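Local coordinates for protein YPM (Yersinia pseudotuberculosis, PDB 1PM4) that acts as a superantigen, a bacterial mitogen that probably stimulates T cells by linking their receptors to MHC class II molecules, at residues C20-K25 with D112-C117; L51-G56 with S80-I85. All coordinates share one frame; numbering follows the deposited sequence.

Interaction 1. Residues C20-K25 with D112-C117; sequences CIIGNK and DVLTKC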
ATOM      1  N   CYS A  20      16.968   8.927   7.089  1.00  8.80           N
ATOM      2  CA  CYS A  20      16.648   7.571   6.714  1.00  8.48           C
ATOM      3  C   CYS A  20      17.479   6.567   7.508  1.00  8.12           C
ATOM      4  O   CYS A  20      18.711   6.765   7.686  1.00  9.76           O
ATOM      5  CB  CYS A  20      16.866   7.351   5.213  1.00  8.38           C
ATOM      6  SG  CYS A  20      15.577   8.025   4.185  1.00  9.22           S
ATOM      7  N   ILE A  21      16.802   5.526   7.967  1.00  7.98           N
ATOM      8  CA  ILE A  21      17.379   4.497   8.808  1.00  9.39           C
ATOM      9  C   ILE A  21      17.156   3.170   8.089  1.00 10.06           C
ATOM     10  O   ILE A  21      16.038   2.818   7.705  1.00 10.20           O
ATOM     11  CB  ILE A  21      16.764   4.534  10.239  1.00  8.17           C
ATOM     12  CG1 ILE A  21      17.117   5.874  10.892  1.00 10.01           C
ATOM     13  CG2 ILE A  21      17.285   3.333  11.097  1.00 11.38           C
ATOM     14  CD1 ILE A  21      16.566   6.053  12.233  1.00 11.19           C
ATOM     15  N   ILE A  22      18.253   2.466   7.843  1.00 10.45           N
ATOM     16  CA  ILE A  22      18.170   1.202   7.118  1.00 11.14           C
ATOM     17  C   ILE A  22      18.078  -0.015   8.097  1.00 11.69           C
ATOM     18  O   ILE A  22      18.647  -0.018   9.157  1.00 13.18           O
ATOM     19  CB  ILE A  22      19.368   1.057   6.163  1.00 11.96           C
ATOM     20  CG1 ILE A  22      19.204  -0.127   5.228  1.00 14.08           C
ATOM     21  CG2 ILE A  22      20.615   0.888   6.882  1.00 10.90           C
ATOM     22  CD1 ILE A  22      20.069   0.103   3.953  1.00 17.58           C
ATOM     23  N   GLY A  23      17.394  -1.019   7.631  1.00 13.41           N
ATOM     24  CA  GLY A  23      17.245  -2.289   8.344  1.00 15.62           C
ATOM     25  C   GLY A  23      17.605  -3.429   7.438  1.00 16.66           C
ATOM     26  O   GLY A  23      17.394  -3.365   6.223  1.00 15.17           O
ATOM     27  N   ASN A  24      18.090  -4.499   8.058  1.00 18.75           N
ATOM     28  CA  ASN A  24      18.484  -5.705   7.343  1.00 21.47           C
ATOM     29  C   ASN A  24      19.403  -5.411   6.149  1.00 22.91           C
ATOM     30  O   ASN A  24      19.130  -5.830   5.034  1.00 20.72           O
ATOM     31  CB  ASN A  24      17.260  -6.488   6.889  1.00 21.48           C
ATOM     32  CG  ASN A  24      17.640  -7.828   6.323  1.00 22.44           C
ATOM     33  OD1 ASN A  24      18.604  -8.408   6.793  1.00 29.79           O
ATOM     34  ND2 ASN A  24      16.920  -8.314   5.331  1.00 20.96           N
ATOM     35  N   LYS A  25      20.473  -4.664   6.398  1.00 25.70           N
ATOM     36  CA  LYS A  25      21.121  -3.936   5.296  1.00 28.17           C
ATOM     37  C   LYS A  25      21.806  -4.931   4.300  1.00 31.64           C
ATOM     38  O   LYS A  25      21.713  -4.768   3.065  1.00 32.86           O
ATOM     39  CB  LYS A  25      22.018  -2.780   5.812  1.00 27.63           C
ATOM     40  CG  LYS A  25      22.858  -3.046   7.081  1.00 29.15           C
ATOM     41  CD  LYS A  25      23.932  -1.926   7.297  1.00 30.44           C
ATOM     42  CE  LYS A  25      23.856  -1.238   8.662  1.00 30.27           C
ATOM     43  NZ  LYS A  25      23.744  -2.231   9.809  1.00 29.57           N
ATOM     44  N   ASP A 112      23.284   2.283  10.831  1.00 13.97           N
ATOM     45  CA  ASP A 112      21.916   2.142  10.364  1.00 12.43           C
ATOM     46  C   ASP A 112      21.376   3.511   9.937  1.00 10.81           C
ATOM     47  O   ASP A 112      20.478   3.553   9.145  1.00 10.40           O
ATOM     48  CB  ASP A 112      20.974   1.533  11.423  1.00 12.00           C
ATOM     49  CG  ASP A 112      21.373   0.127  11.881  1.00 16.45           C
ATOM     50  OD1 ASP A 112      22.165  -0.604  11.178  1.00 15.22           O
ATOM     51  OD2 ASP A 112      20.905  -0.359  12.940  1.00 16.01           O
ATOM     52  N   VAL A 113      21.869   4.580  10.559  1.00 11.59           N
ATOM     53  CA  VAL A 113      21.465   5.960  10.210  1.00 11.80           C
ATOM     54  C   VAL A 113      22.208   6.346   8.958  1.00 11.98           C
ATOM     55  O   VAL A 113      23.437   6.513   8.955  1.00 12.37           O
ATOM     56  CB  VAL A 113      21.699   6.969  11.345  1.00 11.53           C
ATOM     57  CG1 VAL A 113      21.120   8.310  10.935  1.00 14.79           C
ATOM     58  CG2 VAL A 113      20.961   6.488  12.591  1.00 13.84           C
ATOM     59  N   LEU A 114      21.475   6.389   7.862  1.00 11.31           N
ATOM     60  CA  LEU A 114      22.041   6.687   6.562  1.00  9.88           C
ATOM     61  C   LEU A 114      22.443   8.135   6.460  1.00 11.79           C
ATOM     62  O   LEU A 114      21.832   9.056   7.063  1.00 11.98           O
ATOM     63  CB  LEU A 114      21.040   6.388   5.433  1.00 10.56           C
ATOM     64  CG  LEU A 114      20.669   4.913   5.342  1.00  9.21           C
ATOM     65  CD1 LEU A 114      19.652   4.800   4.236  1.00 13.56           C
ATOM     66  CD2 LEU A 114      21.916   3.947   5.112  1.00 12.38           C
ATOM     67  N   THR A 115      23.490   8.374   5.691  1.00 11.93           N
ATOM     68  CA  THR A 115      23.847   9.745   5.422  1.00 12.83           C
ATOM     69  C   THR A 115      22.918  10.385   4.439  1.00 12.85           C
ATOM     70  O   THR A 115      22.823  11.614   4.386  1.00 15.41           O
ATOM     71  CB  THR A 115      25.297   9.905   4.881  1.00 13.16           C
ATOM     72  OG1 THR A 115      25.429   9.193   3.648  1.00 13.91           O
ATOM     73  CG2 THR A 115      26.287   9.373   5.790  1.00 15.09           C
ATOM     74  N   LYS A 116      22.227   9.579   3.644  1.00 12.81           N
ATOM     75  CA  LYS A 116      21.342  10.085   2.651  1.00 14.80           C
ATOM     76  C   LYS A 116      20.156   9.188   2.378  1.00 13.87           C
ATOM     77  O   LYS A 116      20.280   7.963   2.468  1.00 15.12           O
ATOM     78  CB  LYS A 116      22.123  10.370   1.379  1.00 14.89           C
ATOM     79  CG  LYS A 116      22.513   9.174   0.567  1.00 20.54           C
ATOM     80  CD  LYS A 116      23.048   9.704  -0.887  1.00 26.12           C
ATOM     81  CE  LYS A 116      21.878  10.242  -1.804  1.00 27.15           C
ATOM     82  NZ  LYS A 116      21.850  11.784  -2.097  1.00 28.11           N
ATOM     83  N   CYS A 117      18.989   9.763   2.097  1.00 12.54           N
ATOM     84  CA  CYS A 117      17.845   8.973   1.722  1.00 12.45           C
ATOM     85  C   CYS A 117      17.925   8.693   0.219  1.00 14.88           C
ATOM     86  O   CYS A 117      18.494   9.485  -0.538  1.00 13.49           O
ATOM     87  CB  CYS A 117      16.543   9.767   1.954  1.00 14.59           C
ATOM     88  SG  CYS A 117      16.129   9.880   3.708  1.00 11.34           S
TER
HETATM   89  O   HOH W   1      19.327  10.158   6.220  1.00 26.60           O
HETATM   90  O   HOH W   2      20.322  -2.576   8.969  1.00 43.79           O
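One hydrogen bond and one C-H...O contact grip the backbone oxygen of Asp112. Ile22 N delivers a hydrogen bond to Asp112 O at 2.8 Å, lying in the carbonyl plane with an N-H...O angle of 163°, and Ile21 CA adds a C-H...O contact to the same oxygen at 3.3 Å. Leu114 N then bonds to Cys20 O at 2.8 Å, almost along the C=O axis, so Ile21 and Val113 form a single backbone bridge. The Asp112 carboxylate divides its partners: Lys25 NZ meets OD1 end-on in a salt bridge of 2.6 Å, its chain bent at chi3 and chi4 to get there, whereas OD2 accepts from Tyr9 OH and Glu109 N. Glu109 also forms a salt bridge with Lys25, so one ammonium group probably offsets two carboxylates. Leu114 forks over the strand, CD1 on Cys20 CB and CD2 3.8 Å from Ile22 CG2, the two side chains crossing at about a right angle. The Cys20 SG-Cys117 SG disulfide (chi3 109°) fixes the far end, where a water bridges Cys20 N and Leu114 O. The arrangement is a C-terminal tail bridged and disulfide-bonded to strand 18-23, an outermost strand of its sheet in this jelly-roll fold.

Interaction 2. Residues L51-G56 with S80-I85; sequences LLRNVG and SGLSWI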
ATOM      1  N   LEU A  51       7.821   3.730   5.029  1.00 10.32           N
ATOM      2  CA  LEU A  51       8.520   2.484   4.801  1.00 11.55           C
ATOM      3  C   LEU A  51       8.810   2.299   3.325  1.00 11.05           C
ATOM      4  O   LEU A  51       7.889   2.314   2.473  1.00 10.35           O
ATOM      5  CB  LEU A  51       7.685   1.301   5.365  1.00 11.17           C
ATOM      6  CG  LEU A  51       8.277  -0.103   5.057  1.00 11.65           C
ATOM      7  CD1 LEU A  51       9.763  -0.337   5.542  1.00 11.39           C
ATOM      8  CD2 LEU A  51       7.377  -1.158   5.571  1.00 14.66           C
ATOM      9  N   LEU A  52      10.106   2.213   3.004  1.00 11.54           N
ATOM     10  CA  LEU A  52      10.528   1.903   1.659  1.00 13.52           C
ATOM     11  C   LEU A  52      11.136   0.508   1.589  1.00 14.99           C
ATOM     12  O   LEU A  52      11.830   0.062   2.536  1.00 15.42           O
ATOM     13  CB  LEU A  52      11.509   2.921   1.204  1.00 13.64           C
ATOM     14  CG  LEU A  52      11.124   4.405   1.418  1.00 14.37           C
ATOM     15  CD1 LEU A  52      12.420   5.151   1.436  1.00 17.57           C
ATOM     16  CD2 LEU A  52      10.307   4.811   0.332  1.00 16.90           C
ATOM     17  N   ARG A  53      10.919  -0.152   0.459  1.00 17.36           N
ATOM     18  CA  ARG A  53      11.558  -1.435   0.166  1.00 20.16           C
ATOM     19  C   ARG A  53      12.384  -1.377  -1.096  1.00 21.62           C
ATOM     20  O   ARG A  53      12.023  -0.683  -2.031  1.00 15.46           O
ATOM     21  CB  ARG A  53      10.531  -2.580   0.104  1.00 21.53           C
ATOM     22  CG  ARG A  53      11.022  -3.747   1.010  1.00 27.79           C
ATOM     23  CD  ARG A  53      10.153  -5.033   1.120  1.00 36.29           C
ATOM     24  NE  ARG A  53      10.422  -5.899   2.299  1.00 37.70           N
ATOM     25  CZ  ARG A  53      11.622  -6.123   2.850  1.00 41.53           C
ATOM     26  NH1 ARG A  53      12.721  -5.554   2.390  1.00 42.92           N
ATOM     27  NH2 ARG A  53      11.725  -6.922   3.899  1.00 43.00           N
ATOM     28  N   ASN A  54      13.488  -2.119  -1.139  1.00 25.14           N
ATOM     29  CA  ASN A  54      14.235  -2.251  -2.371  1.00 28.41           C
ATOM     30  C   ASN A  54      13.542  -3.338  -3.202  1.00 30.72           C
ATOM     31  O   ASN A  54      13.388  -4.469  -2.776  1.00 32.17           O
ATOM     32  CB  ASN A  54      15.701  -2.586  -2.133  1.00 30.66           C
ATOM     33  CG  ASN A  54      16.605  -2.158  -3.310  1.00 32.15           C
ATOM     34  OD1 ASN A  54      17.796  -1.803  -3.139  1.00 36.92           O
ATOM     35  ND2 ASN A  54      16.026  -2.176  -4.517  1.00 36.09           N
ATOM     36  N   VAL A  55      13.141  -2.976  -4.395  1.00 33.09           N
ATOM     37  CA  VAL A  55      12.047  -3.659  -5.100  1.00 35.34           C
ATOM     38  C   VAL A  55      12.423  -4.977  -5.817  1.00 36.89           C
ATOM     39  O   VAL A  55      11.761  -6.038  -5.615  1.00 37.53           O
ATOM     40  CB  VAL A  55      11.399  -2.644  -6.055  1.00 35.36           C
ATOM     41  CG1 VAL A  55      10.588  -3.302  -7.152  1.00 37.11           C
ATOM     42  CG2 VAL A  55      10.522  -1.715  -5.237  1.00 36.28           C
ATOM     43  N   GLY A  56      13.423  -4.883  -6.684  1.00 36.70           N
ATOM     44  CA  GLY A  56      14.071  -6.070  -7.234  1.00 37.56           C
ATOM     45  C   GLY A  56      15.477  -5.767  -7.736  1.00 37.49           C
ATOM     46  O   GLY A  56      15.953  -6.380  -8.701  1.00 37.63           O
ATOM     47  N   SER A  80      13.977 -14.566  -0.701  1.00 29.92           N
ATOM     48  CA  SER A  80      15.201 -13.770  -0.813  1.00 31.00           C
ATOM     49  C   SER A  80      15.108 -12.619   0.190  1.00 31.33           C
ATOM     50  O   SER A  80      14.058 -12.016   0.356  1.00 32.11           O
ATOM     51  CB  SER A  80      15.419 -13.239  -2.238  1.00 31.22           C
ATOM     52  N   GLY A  81      16.205 -12.341   0.878  1.00 31.88           N
ATOM     53  CA  GLY A  81      16.215 -11.277   1.865  1.00 31.65           C
ATOM     54  C   GLY A  81      16.203  -9.948   1.166  1.00 31.06           C
ATOM     55  O   GLY A  81      16.675  -9.824   0.039  1.00 33.07           O
ATOM     56  N   LEU A  82      15.663  -8.940   1.831  1.00 29.54           N
ATOM     57  CA  LEU A  82      15.671  -7.611   1.287  1.00 28.58           C
ATOM     58  C   LEU A  82      15.732  -6.611   2.405  1.00 26.24           C
ATOM     59  O   LEU A  82      15.270  -6.855   3.526  1.00 27.08           O
ATOM     60  CB  LEU A  82      14.430  -7.364   0.442  1.00 28.85           C
ATOM     61  CG  LEU A  82      14.445  -7.957  -0.978  1.00 31.09           C
ATOM     62  CD1 LEU A  82      13.165  -7.505  -1.659  1.00 32.99           C
ATOM     63  CD2 LEU A  82      15.664  -7.501  -1.767  1.00 30.46           C
ATOM     64  N   SER A  83      16.311  -5.474   2.080  1.00 24.81           N
ATOM     65  CA  SER A  83      16.491  -4.450   3.074  1.00 21.63           C
ATOM     66  C   SER A  83      15.340  -3.498   2.974  1.00 18.35           C
ATOM     67  O   SER A  83      14.569  -3.442   1.996  1.00 17.62           O
ATOM     68  CB  SER A  83      17.866  -3.766   2.966  1.00 23.12           C
ATOM     69  OG  SER A  83      18.014  -3.175   1.717  1.00 23.99           O
ATOM     70  N   TRP A  84      15.201  -2.722   4.028  1.00 15.23           N
ATOM     71  CA  TRP A  84      14.116  -1.759   4.076  1.00 14.40           C
ATOM     72  C   TRP A  84      14.716  -0.487   4.599  1.00 12.51           C
ATOM     73  O   TRP A  84      15.759  -0.518   5.258  1.00  9.53           O
ATOM     74  CB  TRP A  84      13.003  -2.272   4.995  1.00 15.12           C
ATOM     75  CG  TRP A  84      13.357  -2.593   6.354  1.00 14.44           C
ATOM     76  CD1 TRP A  84      13.429  -1.742   7.387  1.00 16.25           C
ATOM     77  CD2 TRP A  84      13.632  -3.917   6.899  1.00 14.47           C
ATOM     78  NE1 TRP A  84      13.739  -2.411   8.538  1.00 16.96           N
ATOM     79  CE2 TRP A  84      13.876  -3.754   8.277  1.00 16.33           C
ATOM     80  CE3 TRP A  84      13.672  -5.209   6.349  1.00 18.72           C
ATOM     81  CZ2 TRP A  84      14.205  -4.837   9.148  1.00 17.00           C
ATOM     82  CZ3 TRP A  84      13.986  -6.305   7.195  1.00 18.21           C
ATOM     83  CH2 TRP A  84      14.243  -6.105   8.583  1.00 18.20           C
ATOM     84  N   ILE A  85      14.039   0.614   4.330  1.00 11.43           N
ATOM     85  CA  ILE A  85      14.343   1.920   4.917  1.00 11.48           C
ATOM     86  C   ILE A  85      13.119   2.544   5.530  1.00  9.72           C
ATOM     87  O   ILE A  85      11.995   2.578   4.946  1.00 10.40           O
ATOM     88  CB  ILE A  85      14.905   2.837   3.856  1.00 12.50           C
ATOM     89  CG1 ILE A  85      16.321   2.407   3.538  1.00 14.88           C
ATOM     90  CG2 ILE A  85      14.908   4.376   4.282  1.00 13.28           C
ATOM     91  CD1 ILE A  85      16.783   3.123   2.289  1.00 19.37           C
TER
HETATM   92  O   HOH W   3      13.793  -9.401   4.332  1.00 39.50           O
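Neighbouring antiparallel strands in one sheet of the jelly roll, 47-54 and 84-90, meet here where one ends and the other begins. Leu52 and Ile85 form a hydrogen-bonded pair. Leu52 N points at Ile85 O at 2.7 Å, practically straight at 178° and in the carbonyl plane; the return bond, Ile85 N to Leu52 O at 2.9 Å, comes from above its carbonyl plane. On the face carrying these two residues, Leu52 CD1 touches Ile85 CG2 at 3.9 Å.

Next along is the non-hydrogen-bonded pair Arg53 and Trp84, whose side chains leave by the other face. That face looks toward strand 72-78 of the second sheet: Arg53 NE forms a salt bridge with Asp76, and Leu51 packs on Leu72 and Tyr74. Arg53 runs extended from CG to NE beside the Trp84 side chain, and the guanidinium and indole planes stand 81° apart. Its NH2 comes obliquely to Trp84 CE3 at 3.6 Å, while Trp84 CB lies over one guanidinium face, and Leu51 CD1 packs on that same CB at 3.8 Å. Arg53 NH1 donates to Leu82 O at 3.1 Å; the oxygen lies close to the guanidinium plane, yet the donor stands 83° out of the carbonyl plane, so no lone pair is used. With Asp76 holding NE, this bond helps fix the rotation of the group. Beyond the paired residues the backbones diverge, and Leu82 CD1 reaches 3.2 Å from Asn54 O, a buried carbonyl oxygen without a polar partner.

In the fold
The centres of interactions 1 and 2 lie about 12 Å apart, and both reach the same antiparallel sheet, whose order is 18-23, 84-90, 47-54, 59-67. Strand 84-90 joins them: one of its edges pairs with 47-54 in interaction 2, the other pairs with the strand of interaction 1, where one probable hydrogen bond runs from Gly23 N to Trp84 O (2.9 Å). Asn24 ND2 probably bonds to Leu82 O at 2.8 Å as well, and Asn24 CB packs on Trp84 CZ3. Along the chain the segments run 20-25, 51-56, 80-85, 112-117, so interaction 1 brackets interaction 2 in sequence. The C-terminal tail thus extends the lateral connections past outermost strand 18-23.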